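Local coordinates for protein arginine kinase (Cydia pomonella granulosis virus, PDB 6VVG) that probably phosphorylates serine or threonine residues of proteins with ATP, binds AMP in its nucleotide pocket, and relies for kinase activity on side-to-side dimerization, at residues 196-201 against 255-259; 248-252 against 271-277. All coordinates share one frame. Residues are numbered along the deposited sequence.

Two contacts on one helix illustrate how the helical C-terminal lobe of a protein kinase is held together. Both use helix 247-256: in interaction 1 its end and the turn beyond it press against the central helix 192-208, while in interaction 2 an earlier part packs on residues 271-277 near the C-terminus. Interaction 1 is buried and joined by side-chain packing without hydrogen bonds between its segments, leucine, tryptophan and methionine closing round a glycine. Interaction 2, farther from the centre of the chain, keeps a buried aromatic cluster but adds a histidine-carboxylate hydrogen bond and a water bridge at its exposed side. Ile-271 joins them, its CD1 lying 3.3 Å from Trp-196 CD2 and its CG1 3.7 Å from Met-256 SD.

Interaction 1 of 2, residues 196-201 against 255-259; sequences WWAVGV and RMLAL
Leu-257 overlaps one face of the Trp-197 indole: its CD2 lies 3.9 Å from the centroid of the six-membered ring, 10° off the ring normal, a CH-pi contact. Residues 196-201 are regular helix; 255-256 end helix 247-256, and Leu-257 (phi/psi -116/19) is the first residue beyond it to leave helical geometry. The closest backbones are Gly-200 and Met-256, CA to CA 5.1 Å. A CB on Gly-200 would clash with Leu-257 CD2, so glycine permits this approach. Trp-197 (chi1 t, chi2 -86°) reaches along the turn, CH2 3.4 Å from Leu-257 O and CZ3 3.5 Å from Ala-258 O. Met-256, with all three chi angles m, curls its CE to 3.2 Å from Trp-196 O, 3.6 Å from Gly-200 N and 4.1 Å from Val-199 CG1. The packing seats the end of helix 247-256 and the turn after it on helix 192-208 of the kinase C-lobe; Arg-264 hydrogen-bonds to Ala-258 O and Leu-259 O. Without polar pairing between the segments, cohesion must come from apolar burial and close fit.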
loop_
_atom_site.group_PDB
_atom_site.type_symbol
_atom_site.label_atom_id
_atom_site.label_comp_id
_atom_site.label_asym_id
_atom_site.label_seq_id
_atom_site.Cartn_x
_atom_site.Cartn_y
_atom_site.Cartn_z
ATOM N N TRP A 196 1.284 -18.250 4.094
ATOM C CA TRP A 196 0.781 -19.551 4.521
ATOM C C TRP A 196 1.922 -20.494 4.876
ATOM O O TRP A 196 1.816 -21.268 5.834
ATOM C CB TRP A 196 -0.111 -20.150 3.433
ATOM C CG TRP A 196 -1.353 -19.335 3.201
ATOM C CD1 TRP A 196 -1.924 -19.031 1.999
ATOM C CD2 TRP A 196 -2.169 -18.708 4.201
ATOM N NE1 TRP A 196 -3.047 -18.263 2.191
ATOM C CE2 TRP A 196 -3.218 -18.049 3.533
ATOM C CE3 TRP A 196 -2.117 -18.646 5.598
ATOM C CZ2 TRP A 196 -4.203 -17.337 4.214
ATOM C CZ3 TRP A 196 -3.094 -17.937 6.269
ATOM C CH2 TRP A 196 -4.125 -17.294 5.577
ATOM N N TRP A 197 3.022 -20.444 4.121
ATOM C CA TRP A 197 4.184 -21.260 4.465
ATOM C C TRP A 197 4.718 -20.887 5.842
ATOM O O TRP A 197 4.998 -21.760 6.672
ATOM C CB TRP A 197 5.276 -21.097 3.406
ATOM C CG TRP A 197 6.521 -21.876 3.695
ATOM C CD1 TRP A 197 7.578 -21.478 4.462
ATOM C CD2 TRP A 197 6.847 -23.183 3.210
ATOM N NE1 TRP A 197 8.539 -22.460 4.489
ATOM C CE2 TRP A 197 8.114 -23.518 3.728
ATOM C CE3 TRP A 197 6.189 -24.105 2.392
ATOM C CZ2 TRP A 197 8.737 -24.731 3.452
ATOM C CZ3 TRP A 197 6.809 -25.310 2.118
ATOM C CH2 TRP A 197 8.071 -25.612 2.646
ATOM N N ALA A 198 4.862 -19.587 6.103
ATOM C CA ALA A 198 5.311 -19.145 7.419
ATOM C C ALA A 198 4.340 -19.588 8.506
ATOM O O ALA A 198 4.760 -19.977 9.602
ATOM C CB ALA A 198 5.477 -17.625 7.433
ATOM N N VAL A 199 3.037 -19.531 8.226
ATOM C CA VAL A 199 2.062 -20.063 9.175
ATOM C C VAL A 199 2.353 -21.531 9.453
ATOM O O VAL A 199 2.285 -21.989 10.600
ATOM C CB VAL A 199 0.629 -19.865 8.648
ATOM C CG1 VAL A 199 -0.350 -20.685 9.481
ATOM C CG2 VAL A 199 0.254 -18.393 8.661
ATOM N N GLY A 200 2.683 -22.290 8.407
ATOM C CA GLY A 200 3.030 -23.686 8.602
ATOM C C GLY A 200 4.212 -23.869 9.532
ATOM O O GLY A 200 4.205 -24.748 10.396
ATOM N N VAL A 201 5.248 -23.044 9.371
ATOM C CA VAL A 201 6.396 -23.142 10.265
ATOM C C VAL A 201 5.985 -22.800 11.691
ATOM O O VAL A 201 6.365 -23.490 12.646
ATOM C CB VAL A 201 7.541 -22.236 9.776
ATOM C CG1 VAL A 201 8.711 -22.292 10.756
ATOM C CG2 VAL A 201 7.985 -22.638 8.377
ATOM N N ARG A 255 1.161 -31.239 5.302
ATOM C CA ARG A 255 0.551 -30.634 4.123
ATOM C C ARG A 255 0.752 -29.127 4.090
ATOM O O ARG A 255 0.749 -28.540 3.005
ATOM C CB ARG A 255 -0.940 -30.987 4.072
ATOM C CG ARG A 255 -1.180 -32.498 3.973
ATOM C CD ARG A 255 -2.646 -32.886 3.783
ATOM N NE ARG A 255 -2.792 -34.339 3.688
ATOM C CZ ARG A 255 -2.972 -35.003 2.550
ATOM N NH1 ARG A 255 -3.049 -34.345 1.401
ATOM N NH2 ARG A 255 -3.085 -36.324 2.561
ATOM N N MET A 256 0.950 -28.490 5.246
ATOM C CA MET A 256 1.277 -27.068 5.239
ATOM C C MET A 256 2.662 -26.823 4.648
ATOM O O MET A 256 2.899 -25.768 4.049
ATOM C CB MET A 256 1.215 -26.497 6.656
ATOM C CG MET A 256 -0.180 -26.307 7.214
ATOM S SD MET A 256 -1.159 -25.066 6.349
ATOM C CE MET A 256 -0.196 -23.580 6.642
ATOM N N LEU A 257 3.583 -27.778 4.804
ATOM C CA LEU A 257 4.984 -27.577 4.450
ATOM C C LEU A 257 5.432 -28.484 3.310
ATOM O O LEU A 257 6.637 -28.685 3.118
ATOM C CB LEU A 257 5.871 -27.786 5.680
ATOM C CG LEU A 257 5.562 -26.801 6.811
ATOM C CD1 LEU A 257 6.282 -27.127 8.101
ATOM C CD2 LEU A 257 5.905 -25.373 6.348
ATOM N N ALA A 258 4.490 -29.023 2.542
ATOM C CA ALA A 258 4.835 -29.783 1.350
ATOM C C ALA A 258 5.706 -28.944 0.424
ATOM O O ALA A 258 5.356 -27.812 0.080
ATOM C CB ALA A 258 3.563 -30.223 0.623
ATOM N N LEU A 259 6.853 -29.500 0.030
ATOM C CA LEU A 259 7.728 -28.789 -0.898
ATOM C C LEU A 259 6.980 -28.418 -2.174
ATOM O O LEU A 259 7.038 -27.271 -2.632
ATOM C CB LEU A 259 8.951 -29.643 -1.226
ATOM C CG LEU A 259 9.857 -29.095 -2.331
ATOM C CD1 LEU A 259 10.342 -27.696 -1.969
ATOM C CD2 LEU A 259 11.032 -30.029 -2.588
#

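Interaction 2 of 2, residues 248-252 against 271-277; sequences KANDF and IIKHPFL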
loop_
_atom_site.group_PDB
_atom_site.type_symbol
_atom_site.label_atom_id
_atom_site.label_comp_id
_atom_site.label_asym_id
_atom_site.label_seq_id
_atom_site.Cartn_x
_atom_site.Cartn_y
_atom_site.Cartn_z
ATOM N N LYS A 248 -4.136 -35.888 13.209
ATOM C CA LYS A 248 -4.629 -34.762 12.423
ATOM C C LYS A 248 -3.663 -33.586 12.486
ATOM O O LYS A 248 -3.412 -32.928 11.470
ATOM C CB LYS A 248 -6.014 -34.343 12.914
ATOM C CG LYS A 248 -7.159 -35.186 12.365
ATOM C CD LYS A 248 -8.453 -34.936 13.139
ATOM C CE LYS A 248 -9.589 -35.805 12.610
ATOM N NZ LYS A 248 -10.885 -35.510 13.284
ATOM N N ALA A 249 -3.110 -33.308 13.670
ATOM C CA ALA A 249 -2.145 -32.221 13.795
ATOM C C ALA A 249 -0.904 -32.494 12.957
ATOM O O ALA A 249 -0.362 -31.586 12.318
ATOM C CB ALA A 249 -1.766 -32.018 15.262
ATOM N N ASN A 250 -0.436 -33.741 12.952
ATOM C CA ASN A 250 0.710 -34.084 12.120
ATOM C C ASN A 250 0.370 -33.934 10.645
ATOM O O ASN A 250 1.115 -33.302 9.892
ATOM C CB ASN A 250 1.179 -35.502 12.432
ATOM C CG ASN A 250 2.154 -35.544 13.591
ATOM O OD1 ASN A 250 3.274 -35.037 13.495
ATOM N ND2 ASN A 250 1.731 -36.138 14.698
ATOM N N ASP A 251 -0.771 -34.476 10.216
ATOM C CA ASP A 251 -1.157 -34.342 8.814
ATOM C C ASP A 251 -1.256 -32.879 8.403
ATOM O O ASP A 251 -0.955 -32.534 7.254
ATOM C CB ASP A 251 -2.486 -35.052 8.563
ATOM C CG ASP A 251 -2.749 -35.287 7.091
ATOM O OD1 ASP A 251 -2.006 -36.077 6.473
ATOM O OD2 ASP A 251 -3.693 -34.675 6.549
ATOM N N PHE A 252 -1.665 -32.007 9.327
ATOM C CA PHE A 252 -1.755 -30.583 9.019
ATOM C C PHE A 252 -0.390 -30.014 8.656
ATOM O O PHE A 252 -0.229 -29.383 7.605
ATOM C CB PHE A 252 -2.359 -29.835 10.210
ATOM C CG PHE A 252 -2.564 -28.364 9.968
ATOM C CD1 PHE A 252 -3.549 -27.921 9.098
ATOM C CD2 PHE A 252 -1.774 -27.426 10.613
ATOM C CE1 PHE A 252 -3.738 -26.567 8.874
ATOM C CE2 PHE A 252 -1.958 -26.072 10.390
ATOM C CZ PHE A 252 -2.942 -25.643 9.523
ATOM N N ILE A 271 -6.409 -24.471 3.901
ATOM C CA ILE A 271 -5.972 -24.502 5.294
ATOM C C ILE A 271 -7.169 -24.649 6.223
ATOM O O ILE A 271 -7.211 -25.539 7.079
ATOM C CB ILE A 271 -5.162 -23.236 5.627
ATOM C CG1 ILE A 271 -3.901 -23.164 4.763
ATOM C CG2 ILE A 271 -4.808 -23.200 7.107
ATOM C CD1 ILE A 271 -3.246 -21.793 4.758
ATOM N N ILE A 272 -8.166 -23.776 6.062
ATOM C CA ILE A 272 -9.260 -23.700 7.021
ATOM C C ILE A 272 -10.166 -24.921 6.969
ATOM O O ILE A 272 -10.913 -25.172 7.921
ATOM C CB ILE A 272 -10.052 -22.403 6.775
ATOM C CG1 ILE A 272 -10.843 -22.006 8.022
ATOM C CG2 ILE A 272 -10.983 -22.555 5.577
ATOM C CD1 ILE A 272 -9.977 -21.551 9.174
ATOM N N LYS A 273 -10.109 -25.706 5.898
ATOM C CA LYS A 273 -10.953 -26.885 5.768
ATOM C C LYS A 273 -10.249 -28.178 6.167
ATOM O O LYS A 273 -10.860 -29.247 6.088
ATOM C CB LYS A 273 -11.472 -27.000 4.330
ATOM C CG LYS A 273 -12.563 -25.993 3.986
ATOM C CD LYS A 273 -12.998 -26.085 2.523
ATOM C CE LYS A 273 -14.142 -25.117 2.235
ATOM N NZ LYS A 273 -14.933 -25.516 1.036
ATOM N N HIS A 274 -8.995 -28.113 6.601
ATOM C CA HIS A 274 -8.290 -29.325 6.990
ATOM C C HIS A 274 -8.870 -29.875 8.292
ATOM O O HIS A 274 -9.257 -29.101 9.174
ATOM C CB HIS A 274 -6.798 -29.049 7.165
ATOM C CG HIS A 274 -5.986 -30.283 7.398
ATOM N ND1 HIS A 274 -5.767 -30.806 8.654
ATOM C CD2 HIS A 274 -5.356 -31.111 6.533
ATOM C CE1 HIS A 274 -5.031 -31.898 8.553
ATOM N NE2 HIS A 274 -4.770 -32.106 7.276
ATOM N N PRO A 275 -8.949 -31.205 8.441
ATOM C CA PRO A 275 -9.530 -31.766 9.676
ATOM C C PRO A 275 -8.988 -31.142 10.951
ATOM O O PRO A 275 -9.760 -30.890 11.882
ATOM C CB PRO A 275 -9.172 -33.256 9.574
ATOM C CG PRO A 275 -9.245 -33.527 8.074
ATOM C CD PRO A 275 -8.636 -32.257 7.448
ATOM N N PHE A 276 -7.683 -30.873 11.016
ATOM C CA PHE A 276 -7.105 -30.334 12.242
ATOM C C PHE A 276 -7.842 -29.088 12.710
ATOM O O PHE A 276 -8.098 -28.922 13.907
ATOM C CB PHE A 276 -5.629 -30.010 12.028
ATOM C CG PHE A 276 -4.954 -29.442 13.242
ATOM C CD1 PHE A 276 -4.969 -30.131 14.437
ATOM C CD2 PHE A 276 -4.302 -28.218 13.185
ATOM C CE1 PHE A 276 -4.346 -29.621 15.559
ATOM C CE2 PHE A 276 -3.678 -27.699 14.306
ATOM C CZ PHE A 276 -3.701 -28.403 15.494
ATOM N N LEU A 277 -8.183 -28.199 11.784
ATOM C CA LEU A 277 -8.813 -26.930 12.125
ATOM C C LEU A 277 -10.332 -27.015 12.174
ATOM O O LEU A 277 -10.982 -26.012 12.488
ATOM C CB LEU A 277 -8.383 -25.857 11.123
ATOM C CG LEU A 277 -6.869 -25.669 11.008
ATOM C CD1 LEU A 277 -6.537 -24.468 10.130
ATOM C CD2 LEU A 277 -6.225 -25.519 12.383
HETATM O O HOH W 1 -11.681 -33.361 12.091
#
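Phe-252, Phe-276 and His-274 account for most of the surface buried here and form an aromatic cluster between helix 247-256 and the His-Pro-Phe sequence that follows helix 268-272, a sequence familiar from the end of many protein kinase domains. Phe-252 is the hub. Its ring edge approaches the face of His-274 in an offset edge-to-face pair, centroids 5.4 Å apart, while its CG lies 3.7 Å from Phe-276 CD2, the two phenyl planes inclined at 40°. Ile-271 CG2, 3.9 Å from Phe-252 CZ, and Leu-277 CD1, 3.7 Å from Phe-252 CE1, extend the apolar surroundings. Phe-276 also receives Ala-249 CA over one face, 4.0 Å from the ring centroid. His-274 combines packing with polar bonding: Phe-252 CA sits over its face, NE2 donates to Asp-251 OD2 (2.9 Å), and ND1 accepts from Phe-276 N (3.0 Å). Asp-251 has a second partner in Arg-255. Where Lys-248 and Pro-275 are exposed, a water bridges Lys-248 NZ (2.6 Å) and Pro-275 O (3.1 Å). Donating at NE2 while accepting at ND1, the imidazole is consistent with a neutral histidine, whose one directional bond to the helix, at Asp-251, supplements the apolar burial.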